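Local coordinates for protein transcriptional regulator, Crp/Fnr family (PDB 3DV8) that probably regulates transcription as a dimeric Crp/Fnr-family DNA-binding protein, pairing a cyclic nucleotide-binding-type domain with a helix-turn-helix domain, at residues I67-L79 / T125-L139. Sequence-based numbering, arbitrary orientation.
Sequences ITLYRLFDMDMCL and TNELMATRFSDVMWL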
ATOM      1  N   ILE A  67      -0.906 -13.434  -3.111  1.00 57.20           N
ATOM      2  CA  ILE A  67      -2.025 -12.682  -2.499  1.00 55.53           C
ATOM      3  C   ILE A  67      -2.477 -11.596  -3.499  1.00 54.59           C
ATOM      4  O   ILE A  67      -1.638 -10.890  -4.052  1.00 54.56           O
ATOM      5  CB  ILE A  67      -1.709 -12.104  -1.075  1.00 55.44           C
ATOM      6  CG1 ILE A  67      -2.978 -11.506  -0.438  1.00 56.15           C
ATOM      7  CG2 ILE A  67      -0.594 -11.075  -1.107  1.00 56.24           C
ATOM      8  CD1 ILE A  67      -2.811 -11.053   1.018  1.00 55.55           C
ATOM      9  N   THR A  68      -3.789 -11.496  -3.745  1.00 53.32           N
ATOM     10  CA  THR A  68      -4.367 -10.481  -4.643  1.00 53.51           C
ATOM     11  C   THR A  68      -4.348  -9.103  -3.967  1.00 53.63           C
ATOM     12  O   THR A  68      -4.836  -8.956  -2.845  1.00 54.16           O
ATOM     13  CB  THR A  68      -5.845 -10.809  -5.024  1.00 52.91           C
ATOM     14  OG1 THR A  68      -5.894 -12.073  -5.695  1.00 52.83           O
ATOM     15  CG2 THR A  68      -6.468  -9.733  -5.926  1.00 50.65           C
ATOM     16  N   LEU A  69      -3.784  -8.111  -4.652  1.00 53.71           N
ATOM     17  CA  LEU A  69      -3.768  -6.741  -4.166  1.00 54.79           C
ATOM     18  C   LEU A  69      -5.130  -6.093  -4.449  1.00 56.13           C
ATOM     19  O   LEU A  69      -5.742  -5.512  -3.557  1.00 57.52           O
ATOM     20  CB  LEU A  69      -2.624  -5.943  -4.793  1.00 54.70           C
ATOM     21  CG  LEU A  69      -1.205  -6.475  -4.535  1.00 54.68           C
ATOM     22  CD1 LEU A  69      -0.194  -5.517  -5.135  1.00 52.20           C
ATOM     23  CD2 LEU A  69      -0.912  -6.666  -3.054  1.00 53.21           C
ATOM     24  N   TYR A  70      -5.593  -6.202  -5.687  1.00 56.30           N
ATOM     25  CA  TYR A  70      -6.889  -5.657  -6.099  1.00 56.38           C
ATOM     26  C   TYR A  70      -7.283  -6.246  -7.440  1.00 56.85           C
ATOM     27  O   TYR A  70      -6.465  -6.884  -8.117  1.00 56.08           O
ATOM     28  CB  TYR A  70      -6.827  -4.119  -6.215  1.00 56.99           C
ATOM     29  CG  TYR A  70      -5.730  -3.620  -7.136  1.00 57.27           C
ATOM     30  CD1 TYR A  70      -5.957  -3.464  -8.508  1.00 54.94           C
ATOM     31  CD2 TYR A  70      -4.450  -3.318  -6.632  1.00 59.04           C
ATOM     32  CE1 TYR A  70      -4.944  -3.033  -9.367  1.00 58.56           C
ATOM     33  CE2 TYR A  70      -3.426  -2.872  -7.475  1.00 61.34           C
ATOM     34  CZ  TYR A  70      -3.678  -2.740  -8.848  1.00 61.84           C
ATOM     35  OH  TYR A  70      -2.685  -2.300  -9.692  1.00 61.42           O
ATOM     36  N   ARG A  71      -8.535  -6.006  -7.814  1.00 57.78           N
ATOM     37  CA  ARG A  71      -9.084  -6.409  -9.104  1.00 58.90           C
ATOM     38  C   ARG A  71      -9.543  -5.172  -9.884  1.00 58.92           C
ATOM     39  O   ARG A  71      -9.997  -4.183  -9.296  1.00 58.21           O
ATOM     40  CB  ARG A  71     -10.244  -7.379  -8.915  1.00 58.88           C
ATOM     41  CG  ARG A  71      -9.821  -8.804  -8.589  1.00 59.13           C
ATOM     42  CD  ARG A  71     -11.028  -9.597  -8.105  1.00 60.03           C
ATOM     43  NE  ARG A  71     -10.924 -11.051  -8.254  1.00 59.67           N
ATOM     44  CZ  ARG A  71     -11.785 -11.932  -7.729  1.00 62.39           C
ATOM     45  NH1 ARG A  71     -12.783 -11.559  -6.923  1.00 66.08           N
ATOM     46  NH2 ARG A  71     -11.616 -13.226  -7.964  1.00 62.61           N
ATOM     47  N   LEU A  72      -9.401  -5.252 -11.207  1.00 59.74           N
ATOM     48  CA  LEU A  72      -9.842  -4.221 -12.140  1.00 60.08           C
ATOM     49  C   LEU A  72     -10.955  -4.843 -13.002  1.00 60.34           C
ATOM     50  O   LEU A  72     -10.805  -5.968 -13.492  1.00 59.57           O
ATOM     51  CB  LEU A  72      -8.669  -3.745 -13.000  1.00 59.90           C
ATOM     52  CG  LEU A  72      -7.443  -3.160 -12.286  1.00 58.69           C
ATOM     53  CD1 LEU A  72      -6.390  -2.835 -13.322  1.00 56.96           C
ATOM     54  CD2 LEU A  72      -7.784  -1.909 -11.469  1.00 57.06           C
ATOM     55  N   PHE A  73     -12.064  -4.111 -13.159  1.00 61.20           N
ATOM     56  CA  PHE A  73     -13.258  -4.549 -13.924  1.00 61.31           C
ATOM     57  C   PHE A  73     -13.490  -3.628 -15.136  1.00 61.81           C
ATOM     58  O   PHE A  73     -12.609  -2.834 -15.473  1.00 62.19           O
ATOM     59  CB  PHE A  73     -14.470  -4.553 -12.983  1.00 60.36           C
ATOM     60  CG  PHE A  73     -14.299  -5.439 -11.795  1.00 58.30           C
ATOM     61  CD1 PHE A  73     -14.551  -6.812 -11.898  1.00 55.36           C
ATOM     62  CD2 PHE A  73     -13.879  -4.914 -10.572  1.00 56.34           C
ATOM     63  CE1 PHE A  73     -14.398  -7.657 -10.792  1.00 57.86           C
ATOM     64  CE2 PHE A  73     -13.720  -5.744  -9.448  1.00 58.52           C
ATOM     65  CZ  PHE A  73     -13.982  -7.121  -9.555  1.00 58.55           C
ATOM     66  N   ASP A  74     -14.651  -3.751 -15.796  1.00 62.11           N
ATOM     67  CA  ASP A  74     -15.030  -2.893 -16.945  1.00 62.48           C
ATOM     68  C   ASP A  74     -14.900  -1.422 -16.541  1.00 62.72           C
ATOM     69  O   ASP A  74     -15.312  -1.066 -15.446  1.00 62.58           O
ATOM     70  CB  ASP A  74     -16.484  -3.152 -17.411  1.00 61.80           C
ATOM     71  CG  ASP A  74     -16.739  -4.603 -17.853  1.00 59.81           C
ATOM     72  OD1 ASP A  74     -15.904  -5.491 -17.586  1.00 58.59           O
ATOM     73  OD2 ASP A  74     -17.788  -4.868 -18.469  1.00 58.49           O
HETATM   74  N   MSE A  75     -14.284  -0.613 -17.408  1.00 63.98           N
HETATM   75  CA  MSE A  75     -14.043   0.847 -17.217  1.00 65.65           C
HETATM   76  C   MSE A  75     -12.889   1.277 -16.301  1.00 64.89           C
HETATM   77  O   MSE A  75     -12.543   2.456 -16.303  1.00 64.80           O
HETATM   78  CB  MSE A  75     -15.323   1.617 -16.862  1.00 65.92           C
HETATM   79  CG  MSE A  75     -16.320   1.630 -17.977  1.00 67.90           C
HETATM   80 SE   MSE A  75     -18.024   2.187 -17.359  0.75 72.72          SE
HETATM   81  CE  MSE A  75     -18.555   0.490 -16.319  1.00 70.66           C
ATOM     82  N   ASP A  76     -12.294   0.355 -15.540  1.00 64.93           N
ATOM     83  CA  ASP A  76     -11.116   0.673 -14.722  1.00 65.11           C
ATOM     84  C   ASP A  76      -9.901   0.919 -15.614  1.00 66.23           C
ATOM     85  O   ASP A  76      -9.899   0.566 -16.797  1.00 66.18           O
ATOM     86  CB  ASP A  76     -10.771  -0.454 -13.717  1.00 64.61           C
ATOM     87  CG  ASP A  76     -11.593  -0.401 -12.443  1.00 63.49           C
ATOM     88  OD1 ASP A  76     -11.765   0.704 -11.884  1.00 64.32           O
ATOM     89  OD2 ASP A  76     -12.003  -1.476 -11.949  1.00 62.11           O
HETATM   90  N   MSE A  77      -8.890   1.563 -15.032  1.00 67.62           N
HETATM   91  CA  MSE A  77      -7.600   1.775 -15.676  1.00 69.47           C
HETATM   92  C   MSE A  77      -6.499   1.150 -14.869  1.00 65.58           C
HETATM   93  O   MSE A  77      -6.472   1.271 -13.657  1.00 64.97           O
HETATM   94  CB  MSE A  77      -7.292   3.246 -15.888  1.00 68.84           C
HETATM   95  CG  MSE A  77      -7.327   3.676 -17.333  1.00 72.25           C
HETATM   96 SE   MSE A  77      -7.539   5.574 -17.354  0.75 80.65          SE
HETATM   97  CE  MSE A  77      -9.534   5.579 -16.858  1.00 78.25           C
ATOM     98  N   CYS A  78      -5.581   0.499 -15.571  1.00 63.34           N
ATOM     99  CA  CYS A  78      -4.423  -0.120 -14.965  1.00 61.43           C
ATOM    100  C   CYS A  78      -3.263   0.853 -15.125  1.00 58.98           C
ATOM    101  O   CYS A  78      -2.941   1.236 -16.248  1.00 57.86           O
ATOM    102  CB  CYS A  78      -4.112  -1.434 -15.665  1.00 60.95           C
ATOM    103  SG  CYS A  78      -2.757  -2.299 -14.922  1.00 63.20           S
ATOM    104  N   LEU A  79      -2.672   1.274 -14.007  1.00 57.50           N
ATOM    105  CA  LEU A  79      -1.499   2.154 -14.007  1.00 57.33           C
ATOM    106  C   LEU A  79      -0.200   1.365 -13.880  1.00 57.33           C
ATOM    107  O   LEU A  79       0.769   1.667 -14.587  1.00 57.40           O
ATOM    108  CB  LEU A  79      -1.578   3.178 -12.863  1.00 57.33           C
ATOM    109  CG  LEU A  79      -0.431   4.191 -12.679  1.00 57.70           C
ATOM    110  CD1 LEU A  79      -0.062   4.898 -13.980  1.00 58.86           C
ATOM    111  CD2 LEU A  79      -0.793   5.219 -11.622  1.00 57.50           C
ATOM    112  N   THR A 125      -3.208  10.932 -12.881  1.00 53.89           N
ATOM    113  CA  THR A 125      -2.396   9.762 -12.541  1.00 54.69           C
ATOM    114  C   THR A 125      -2.214   9.628 -11.014  1.00 55.19           C
ATOM    115  O   THR A 125      -2.165   8.497 -10.512  1.00 55.89           O
ATOM    116  CB  THR A 125      -1.044   9.764 -13.287  1.00 54.09           C
ATOM    117  OG1 THR A 125      -1.278   9.941 -14.688  1.00 54.35           O
ATOM    118  CG2 THR A 125      -0.303   8.462 -13.082  1.00 52.94           C
ATOM    119  N   ASN A 126      -2.125  10.762 -10.296  1.00 55.93           N
ATOM    120  CA  ASN A 126      -2.090  10.789  -8.809  1.00 56.32           C
ATOM    121  C   ASN A 126      -3.337  10.164  -8.230  1.00 55.37           C
ATOM    122  O   ASN A 126      -3.252   9.307  -7.351  1.00 54.50           O
ATOM    123  CB  ASN A 126      -1.996  12.221  -8.235  1.00 57.63           C
ATOM    124  CG  ASN A 126      -0.600  12.777  -8.270  1.00 63.86           C
ATOM    125  OD1 ASN A 126       0.257  12.331  -7.514  1.00 75.62           O
ATOM    126  ND2 ASN A 126      -0.365  13.785  -9.108  1.00 69.06           N
ATOM    127  N   GLU A 127      -4.488  10.618  -8.733  1.00 55.62           N
ATOM    128  CA  GLU A 127      -5.799  10.103  -8.306  1.00 56.03           C
ATOM    129  C   GLU A 127      -5.950   8.606  -8.610  1.00 55.45           C
ATOM    130  O   GLU A 127      -6.566   7.877  -7.834  1.00 55.50           O
ATOM    131  CB  GLU A 127      -6.965  10.916  -8.910  1.00 56.22           C
ATOM    132  CG  GLU A 127      -6.999  12.436  -8.544  1.00 59.60           C
ATOM    133  CD  GLU A 127      -6.966  12.769  -7.031  1.00 64.93           C
ATOM    134  OE1 GLU A 127      -7.421  11.945  -6.205  1.00 63.56           O
ATOM    135  OE2 GLU A 127      -6.500  13.890  -6.676  1.00 67.41           O
ATOM    136  N   LEU A 128      -5.346   8.157  -9.710  1.00 55.34           N
ATOM    137  CA  LEU A 128      -5.349   6.750 -10.097  1.00 54.88           C
ATOM    138  C   LEU A 128      -4.468   5.963  -9.106  1.00 54.98           C
ATOM    139  O   LEU A 128      -4.899   4.922  -8.608  1.00 54.66           O
ATOM    140  CB  LEU A 128      -4.879   6.597 -11.549  1.00 55.12           C
ATOM    141  CG  LEU A 128      -5.190   5.304 -12.285  1.00 55.67           C
ATOM    142  CD1 LEU A 128      -6.703   5.040 -12.337  1.00 56.71           C
ATOM    143  CD2 LEU A 128      -4.599   5.392 -13.689  1.00 54.80           C
HETATM  144  N   MSE A 129      -3.261   6.473  -8.815  1.00 54.30           N
HETATM  145  CA  MSE A 129      -2.373   5.876  -7.779  1.00 54.28           C
HETATM  146  C   MSE A 129      -2.998   5.840  -6.388  1.00 53.61           C
HETATM  147  O   MSE A 129      -2.893   4.827  -5.712  1.00 54.92           O
HETATM  148  CB  MSE A 129      -1.013   6.591  -7.636  1.00 54.24           C
HETATM  149  CG  MSE A 129       0.191   5.811  -8.117  1.00 56.90           C
HETATM  150 SE   MSE A 129       1.788   6.503  -7.264  0.75 53.39          SE
HETATM  151  CE  MSE A 129       1.655   8.264  -7.815  1.00 60.20           C
ATOM    152  N   ALA A 130      -3.580   6.964  -5.963  1.00 52.14           N
ATOM    153  CA  ALA A 130      -4.253   7.084  -4.665  1.00 51.47           C
ATOM    154  C   ALA A 130      -5.355   6.029  -4.485  1.00 50.87           C
ATOM    155  O   ALA A 130      -5.461   5.442  -3.414  1.00 50.53           O
ATOM    156  CB  ALA A 130      -4.813   8.499  -4.476  1.00 50.90           C
ATOM    157  N   THR A 131      -6.138   5.782  -5.541  1.00 51.03           N
ATOM    158  CA  THR A 131      -7.184   4.739  -5.553  1.00 52.42           C
ATOM    159  C   THR A 131      -6.595   3.348  -5.286  1.00 53.42           C
ATOM    160  O   THR A 131      -7.098   2.611  -4.436  1.00 54.17           O
ATOM    161  CB  THR A 131      -7.930   4.681  -6.917  1.00 51.69           C
ATOM    162  OG1 THR A 131      -8.441   5.977  -7.233  1.00 53.07           O
ATOM    163  CG2 THR A 131      -9.081   3.683  -6.891  1.00 49.94           C
ATOM    164  N   ARG A 132      -5.514   3.023  -5.998  1.00 54.06           N
ATOM    165  CA  ARG A 132      -4.827   1.725  -5.873  1.00 54.38           C
ATOM    166  C   ARG A 132      -4.095   1.640  -4.513  1.00 54.37           C
ATOM    167  O   ARG A 132      -4.082   0.575  -3.890  1.00 53.78           O
ATOM    168  CB  ARG A 132      -3.879   1.478  -7.062  1.00 55.26           C
ATOM    169  CG  ARG A 132      -4.542   1.605  -8.472  1.00 57.03           C
ATOM    170  CD  ARG A 132      -5.497   0.490  -8.869  1.00 59.49           C
ATOM    171  NE  ARG A 132      -6.368   0.889 -10.000  1.00 58.75           N
ATOM    172  CZ  ARG A 132      -7.658   1.251  -9.922  1.00 63.63           C
ATOM    173  NH1 ARG A 132      -8.337   1.248  -8.770  1.00 70.73           N
ATOM    174  NH2 ARG A 132      -8.321   1.602 -11.023  1.00 65.73           N
ATOM    175  N   PHE A 133      -3.517   2.765  -4.061  1.00 53.94           N
ATOM    176  CA  PHE A 133      -2.881   2.881  -2.728  1.00 54.21           C
ATOM    177  C   PHE A 133      -3.973   2.589  -1.690  1.00 54.61           C
ATOM    178  O   PHE A 133      -3.759   1.773  -0.795  1.00 55.25           O
ATOM    179  CB  PHE A 133      -2.326   4.301  -2.487  1.00 54.19           C
ATOM    180  CG  PHE A 133      -1.225   4.412  -1.431  1.00 53.24           C
ATOM    181  CD1 PHE A 133      -1.093   3.531  -0.344  1.00 52.53           C
ATOM    182  CD2 PHE A 133      -0.358   5.511  -1.493  1.00 53.20           C
ATOM    183  CE1 PHE A 133      -0.083   3.703   0.597  1.00 54.45           C
ATOM    184  CE2 PHE A 133       0.643   5.701  -0.549  1.00 52.35           C
ATOM    185  CZ  PHE A 133       0.785   4.799   0.502  1.00 55.13           C
ATOM    186  N   SER A 134      -5.137   3.235  -1.838  1.00 54.41           N
ATOM    187  CA  SER A 134      -6.282   3.008  -0.943  1.00 54.54           C
ATOM    188  C   SER A 134      -6.749   1.537  -0.968  1.00 54.88           C
ATOM    189  O   SER A 134      -7.023   0.990   0.100  1.00 55.18           O
ATOM    190  CB  SER A 134      -7.456   3.948  -1.255  1.00 54.48           C
ATOM    191  OG  SER A 134      -7.077   5.310  -1.184  1.00 53.42           O
ATOM    192  N   ASP A 135      -6.804   0.907  -2.157  1.00 54.84           N
ATOM    193  CA  ASP A 135      -7.165  -0.532  -2.296  1.00 55.46           C
ATOM    194  C   ASP A 135      -6.218  -1.410  -1.466  1.00 55.90           C
ATOM    195  O   ASP A 135      -6.657  -2.262  -0.685  1.00 56.12           O
ATOM    196  CB  ASP A 135      -7.092  -1.028  -3.761  1.00 56.19           C
ATOM    197  CG  ASP A 135      -8.134  -0.394  -4.681  1.00 58.35           C
ATOM    198  OD1 ASP A 135      -9.176   0.082  -4.196  1.00 61.49           O
ATOM    199  OD2 ASP A 135      -7.918  -0.400  -5.915  1.00 58.59           O
ATOM    200  N   VAL A 136      -4.919  -1.183  -1.649  1.00 55.79           N
ATOM    201  CA  VAL A 136      -3.877  -1.886  -0.897  1.00 55.67           C
ATOM    202  C   VAL A 136      -3.935  -1.592   0.620  1.00 55.65           C
ATOM    203  O   VAL A 136      -3.603  -2.460   1.425  1.00 56.06           O
ATOM    204  CB  VAL A 136      -2.477  -1.594  -1.499  1.00 55.83           C
ATOM    205  CG1 VAL A 136      -1.388  -2.102  -0.611  1.00 55.68           C
ATOM    206  CG2 VAL A 136      -2.367  -2.215  -2.905  1.00 54.22           C
HETATM  207  N   MSE A 137      -4.355  -0.389   1.010  1.00 55.89           N
HETATM  208  CA  MSE A 137      -4.528  -0.062   2.449  1.00 56.47           C
HETATM  209  C   MSE A 137      -5.722  -0.768   3.090  1.00 57.58           C
HETATM  210  O   MSE A 137      -5.660  -1.084   4.283  1.00 56.85           O
HETATM  211  CB  MSE A 137      -4.575   1.443   2.681  1.00 56.02           C
HETATM  212  CG  MSE A 137      -3.244   2.138   2.439  1.00 57.55           C
HETATM  213 SE   MSE A 137      -1.974   1.862   3.866  0.75 52.09          SE
HETATM  214  CE  MSE A 137      -1.442   0.211   3.440  1.00 62.35           C
ATOM    215  N   TRP A 138      -6.797  -0.985   2.318  1.00 59.04           N
ATOM    216  CA  TRP A 138      -7.932  -1.792   2.779  1.00 61.84           C
ATOM    217  C   TRP A 138      -7.457  -3.240   2.990  1.00 61.62           C
ATOM    218  O   TRP A 138      -7.889  -3.893   3.952  1.00 60.95           O
ATOM    219  CB  TRP A 138      -9.133  -1.731   1.822  1.00 64.91           C
ATOM    220  CG  TRP A 138     -10.174  -2.791   2.111  1.00 70.41           C
ATOM    221  CD1 TRP A 138     -11.125  -2.772   3.099  1.00 73.13           C
ATOM    222  CD2 TRP A 138     -10.338  -4.044   1.417  1.00 74.78           C
ATOM    223  NE1 TRP A 138     -11.875  -3.933   3.058  1.00 74.07           N
ATOM    224  CE2 TRP A 138     -11.416  -4.729   2.039  1.00 75.54           C
ATOM    225  CE3 TRP A 138      -9.680  -4.652   0.324  1.00 74.58           C
ATOM    226  CZ2 TRP A 138     -11.857  -5.997   1.598  1.00 74.87           C
ATOM    227  CZ3 TRP A 138     -10.111  -5.921  -0.113  1.00 72.83           C
ATOM    228  CH2 TRP A 138     -11.195  -6.575   0.526  1.00 73.44           C
ATOM    229  N   LEU A 139      -6.569  -3.712   2.098  1.00 61.53           N
ATOM    230  CA  LEU A 139      -5.976  -5.039   2.206  1.00 61.38           C
ATOM    231  C   LEU A 139      -5.123  -5.189   3.475  1.00 61.15           C
ATOM    232  O   LEU A 139      -5.250  -6.213   4.143  1.00 60.37           O
ATOM    233  CB  LEU A 139      -5.173  -5.404   0.953  1.00 61.07           C
ATOM    234  CG  LEU A 139      -4.603  -6.828   0.863  1.00 61.13           C
ATOM    235  CD1 LEU A 139      -5.663  -7.884   1.054  1.00 58.81           C
ATOM    236  CD2 LEU A 139      -3.928  -7.018  -0.454  1.00 61.02           C
TER
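R132 rises from helix 125-139 into the bend between strand 67-72 and strand 77-78 and meets Y70, L72, D76 and M77 along its length. From CB, with CG anti to the carbonyl carbon (chi1 -54°) and the chain bent at chi2 (-72°), it turns from the helix surface towards the Y70 ring. There CD lies over one face in a CH-pi contact, 3.9 Å from the ring centroid. Beyond it, R132 NE and CZ run under L72 CD2, each 3.5 Å from it, so that this methyl lies over one guanidinium face, while M77 O sits at the edge. R132 NH2 donates to M77 O at 3.2 Å, nearly straight (167°) and in the guanidinium plane. The same NH2 forms a long salt bridge with D76 OD1, whose carboxylate stands steeply to the guanidinium; R132 NH1 pairs with D135 OD2, one helical turn on, in a salt bridge whose hydrogen bond is weak. D76 also uses OD2 to accept from F73 N (2.9 Å), which ties its side chain back across the type II turn F73-D76.

Apolar packing extends to both ends. L79 reaches T125 and M129 through CD2, 3.6 Å from T125 CG2, and L128 CD2 meets L79 CB. At the other end, L139 CD2 packs against L69 CD2 (4.0 Å), beside the bulge that L69 and Y70 form opposite T57. On the helix's dimer side, F133 stacks on F133 of the second subunit.

With an alanine in place of R132, M77 O is likely to lose this donor, D76 and D135 the cation they share, and a gap would probably open beside Y70 and L72. The contact thus joins the beta-roll of the cyclic nucleotide-binding domain to the long dimer helix of the Crp/Fnr fold, and its chemistry suggests that one buried arginine ties two partly exposed acidic groups and a backbone carbonyl together amid largely apolar packing.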